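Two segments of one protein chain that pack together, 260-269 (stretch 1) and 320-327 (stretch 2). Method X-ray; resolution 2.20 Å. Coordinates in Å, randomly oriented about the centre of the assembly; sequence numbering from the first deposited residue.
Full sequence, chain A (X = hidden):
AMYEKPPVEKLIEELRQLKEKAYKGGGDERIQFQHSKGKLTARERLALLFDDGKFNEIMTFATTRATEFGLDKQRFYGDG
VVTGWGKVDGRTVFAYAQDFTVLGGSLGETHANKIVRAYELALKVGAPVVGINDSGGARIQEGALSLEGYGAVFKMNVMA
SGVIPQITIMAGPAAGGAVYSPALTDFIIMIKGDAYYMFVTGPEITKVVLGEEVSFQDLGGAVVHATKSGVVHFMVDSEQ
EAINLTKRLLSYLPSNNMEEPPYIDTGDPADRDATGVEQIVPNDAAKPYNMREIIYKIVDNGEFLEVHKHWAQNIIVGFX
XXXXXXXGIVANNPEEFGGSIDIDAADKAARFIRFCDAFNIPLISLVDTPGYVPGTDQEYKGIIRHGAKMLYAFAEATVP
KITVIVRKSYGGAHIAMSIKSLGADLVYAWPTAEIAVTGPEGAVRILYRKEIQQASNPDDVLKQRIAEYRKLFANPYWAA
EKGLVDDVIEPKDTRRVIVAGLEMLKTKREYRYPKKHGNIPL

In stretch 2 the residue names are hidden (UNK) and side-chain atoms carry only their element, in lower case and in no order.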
# COMPACT_ATOMS: atom_id res chain seq x y z
N GLU A 260 -9.67 1.38 19.41
CA GLU A 260 -9.26 2.26 20.50
C GLU A 260 -9.80 1.70 21.81
O GLU A 260 -10.86 1.08 21.83
CB GLU A 260 -9.79 3.67 20.25
CG GLU A 260 -11.30 3.79 20.22
CD GLU A 260 -11.77 4.95 19.36
OE1 GLU A 260 -12.98 5.27 19.38
OE2 GLU A 260 -10.92 5.55 18.65
N PRO A 261 -9.05 1.88 22.91
CA PRO A 261 -9.54 1.36 24.19
C PRO A 261 -10.98 1.83 24.39
O PRO A 261 -11.31 2.98 24.09
CB PRO A 261 -8.56 1.94 25.20
CG PRO A 261 -7.90 3.09 24.46
CD PRO A 261 -7.77 2.58 23.07
N PRO A 262 -11.85 0.95 24.89
CA PRO A 262 -13.25 1.30 25.11
C PRO A 262 -13.54 2.41 26.12
O PRO A 262 -12.94 2.47 27.19
CB PRO A 262 -13.88 -0.04 25.52
CG PRO A 262 -12.76 -0.70 26.27
CD PRO A 262 -11.55 -0.40 25.40
N TYR A 263 -14.46 3.29 25.73
CA TYR A 263 -14.90 4.39 26.57
C TYR A 263 -15.85 3.73 27.55
O TYR A 263 -16.50 2.75 27.19
CB TYR A 263 -15.63 5.43 25.72
CG TYR A 263 -16.32 6.49 26.53
CD1 TYR A 263 -17.62 6.31 26.99
CD2 TYR A 263 -15.64 7.66 26.90
CE1 TYR A 263 -18.24 7.26 27.80
CE2 TYR A 263 -16.26 8.62 27.71
CZ TYR A 263 -17.56 8.41 28.16
OH TYR A 263 -18.16 9.34 28.98
N ILE A 264 -15.94 4.23 28.78
CA ILE A 264 -16.80 3.56 29.74
C ILE A 264 -17.55 4.41 30.77
O ILE A 264 -17.68 5.63 30.63
CB ILE A 264 -15.98 2.49 30.50
CG1 ILE A 264 -16.82 1.23 30.74
CG2 ILE A 264 -15.48 3.05 31.82
CD1 ILE A 264 -16.06 0.12 31.42
N ASP A 265 -18.05 3.71 31.79
CA ASP A 265 -18.79 4.25 32.93
C ASP A 265 -18.54 5.73 33.22
O ASP A 265 -17.43 6.14 33.55
CB ASP A 265 -18.45 3.45 34.20
CG ASP A 265 -19.68 3.04 35.00
OD1 ASP A 265 -19.54 2.84 36.23
OD2 ASP A 265 -20.78 2.90 34.41
N THR A 266 -19.60 6.53 33.11
CA THR A 266 -19.50 7.96 33.36
C THR A 266 -18.94 8.25 34.77
O THR A 266 -18.20 7.44 35.34
CB THR A 266 -20.90 8.62 33.20
OG1 THR A 266 -21.61 7.99 32.12
CG2 THR A 266 -20.76 10.11 32.88
N GLY A 267 -19.31 9.40 35.32
CA GLY A 267 -18.94 9.74 36.68
C GLY A 267 -17.78 10.72 36.73
O GLY A 267 -17.14 10.89 37.77
N ASP A 268 -17.52 11.38 35.61
CA ASP A 268 -16.45 12.37 35.53
C ASP A 268 -16.67 13.50 36.52
O ASP A 268 -15.98 13.60 37.53
CB ASP A 268 -16.33 12.92 34.11
CG ASP A 268 -16.71 11.90 33.05
OD1 ASP A 268 -16.74 10.69 33.37
OD2 ASP A 268 -16.99 12.21 31.87
N PRO A 269 -17.63 14.37 36.21
CA PRO A 269 -17.36 15.58 35.43
C PRO A 269 -15.87 15.78 35.19
O PRO A 269 -15.05 15.14 35.85
CB PRO A 269 -17.91 16.70 36.32
CG PRO A 269 -18.98 16.05 37.11
CD PRO A 269 -18.52 14.64 37.36
N UNK A 320 -6.02 3.56 33.97
CA UNK A 320 -7.04 4.35 34.62
C UNK A 320 -7.83 5.02 33.53
O UNK A 320 -7.51 4.89 32.35
c UNK A 320 -6.39 5.42 35.51
N UNK A 321 -8.87 5.73 33.91
CA UNK A 321 -9.65 6.44 32.94
C UNK A 321 -9.64 7.90 33.31
O UNK A 321 -9.62 8.25 34.49
n UNK A 321 -12.56 1.11 30.08
c UNK A 321 -11.09 5.93 32.90
c UNK A 321 -11.24 4.64 32.12
c UNK A 321 -12.58 3.99 32.36
n UNK A 321 -12.52 3.37 29.64
n UNK A 321 -12.61 2.64 31.81
c UNK A 321 -12.57 2.37 30.51
N UNK A 322 -9.62 8.76 32.29
CA UNK A 322 -9.67 10.19 32.50
C UNK A 322 -10.82 10.71 31.65
O UNK A 322 -10.71 10.78 30.42
c UNK A 322 -5.96 11.22 32.91
c UNK A 322 -7.28 10.55 33.14
c UNK A 322 -8.58 12.38 31.99
c UNK A 322 -8.36 10.87 32.09
N UNK A 323 -11.92 11.04 32.32
CA UNK A 323 -13.12 11.51 31.63
C UNK A 323 -13.63 10.38 30.75
O UNK A 323 -14.01 10.59 29.60
c UNK A 323 -12.81 12.75 30.79
N UNK A 324 -13.61 9.16 31.28
CA UNK A 324 -14.10 8.02 30.53
C UNK A 324 -13.13 7.30 29.61
O UNK A 324 -13.38 6.15 29.25
N UNK A 325 -12.04 7.95 29.21
CA UNK A 325 -11.06 7.33 28.31
C UNK A 325 -9.86 6.73 29.02
O UNK A 325 -9.33 7.29 29.97
c UNK A 325 -10.58 8.34 27.27
c UNK A 325 -11.62 8.63 26.21
o UNK A 325 -11.68 9.73 25.67
n UNK A 325 -12.44 7.63 25.89
N UNK A 326 -9.42 5.59 28.50
CA UNK A 326 -8.29 4.86 29.05
C UNK A 326 -6.96 5.56 28.85
O UNK A 326 -6.69 6.13 27.79
c UNK A 326 -9.55 2.72 28.54
c UNK A 326 -8.20 3.45 28.41
c UNK A 326 -7.08 2.65 29.05
N UNK A 327 -6.14 5.53 29.88
CA UNK A 327 -4.81 6.11 29.81
C UNK A 327 -3.90 5.17 30.57
O UNK A 327 -4.35 4.41 31.41
c UNK A 327 -4.98 7.43 31.96
c UNK A 327 -5.73 8.48 29.81
c UNK A 327 -4.73 7.53 30.47
O HOH W 1 -10.78 4.85 25.97

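Position 320 carries a single side-chain carbon. Its side chain is out of reach of stretch 1 and is buried, and its backbone pairs with position 327. One carbon means alanine, Ala320, a small apolar residue, at home in a buried strand position.

Position 321 has seven side-chain atoms: three carbons in a row, a nitrogen, then a carbon bearing two more nitrogens. One terminal nitrogen lies 2.6 Å from Pro262 O, and the nitrogen within the chain lies 2.9 Å from Ile264 CG2, a tight approach. The unbranched chain ending in a guanidinium is that of arginine, Arg321. Its CB points toward stretch 1, and t rotamers at chi2 and chi3 extend the chain so that the head reaches the carbonyl of Pro262. Arg321 NH1 donates to Pro262 O over that 2.6 Å, while Arg321 NH2 makes a weak bond to the same oxygen, Pro262 O, at 3.2 Å. This oxygen lies near the guanidinium plane, at its edge, where the hydrogens are directed; Ile264 CG2 sits over one face.

Position 322 shows four carbons, forked at the first, with one arm two carbons long; they point away from stretch 1 and are buried. This is isoleucine, Ile322; a beta-branched apolar side chain suits such a place in a strand.

Position 323 again has one carbon. Its CA is 3.9 Å from Asp268 CG, its carbonyl O lies 3.5 Å from Tyr263 CE2, and its CB, pointing sideways, is 4.4 Å from Asp268 OD2. It is alanine, Ala323. The small side chain lets it sit beside that carboxylate, though its phi/psi of 63/42, left-handed as the first inner position of a type I' turn requires, is less favourable for alanine than for glycine or asparagine.

Position 324 has no side-chain atoms; its O lies 3.2 Å from Ile264 N and 3.5 Å from Tyr263 CA. It is glycine, Gly324. Two features favour it: at phi/psi 87/-20 a CB would be jammed against the preceding carbonyl O, and an ideal CB would stand 2.2 Å from Tyr263 CE2, a clash. The bare backbone lets stretch 1 come close, and Gly324 O accepts from Ile264 N and, at 2.9 Å, from Arg321 NH1.

Position 325 holds two carbons, the second carrying one oxygen and one nitrogen. CB points sideways, but the end comes nearer, bringing the nitrogen to the Tyr263 ring edge, 3.4 Å from Tyr263 CD2. The amide is asparagine, Asn325. An exposed polar amide fits this position, where it meets the ring edge and donates weakly to water 1.

Position 326 has one carbon bearing two others. It points toward stretch 1, its CB 3.6 Å from Pro261 CB. This is valine, Val326, a compact apolar match. Its N donates to water 1, which donates to Pro261 O.

Position 327 has the same three-carbon fork, Val327, but points away and is buried, like Ile322.

The contact thus joins an irregular segment to a tight hairpin. Two backbone oxygens anchor it: Pro262 O receives the arginine, and Gly324 O receives both that arginine and Ile264 N. Arg321 therefore braces its own turn while gripping stretch 1. Pro261 against Val326 adds apolar packing, and water 1 bridges their backbones.

Stretch 2 320-327: ARIAGNVV
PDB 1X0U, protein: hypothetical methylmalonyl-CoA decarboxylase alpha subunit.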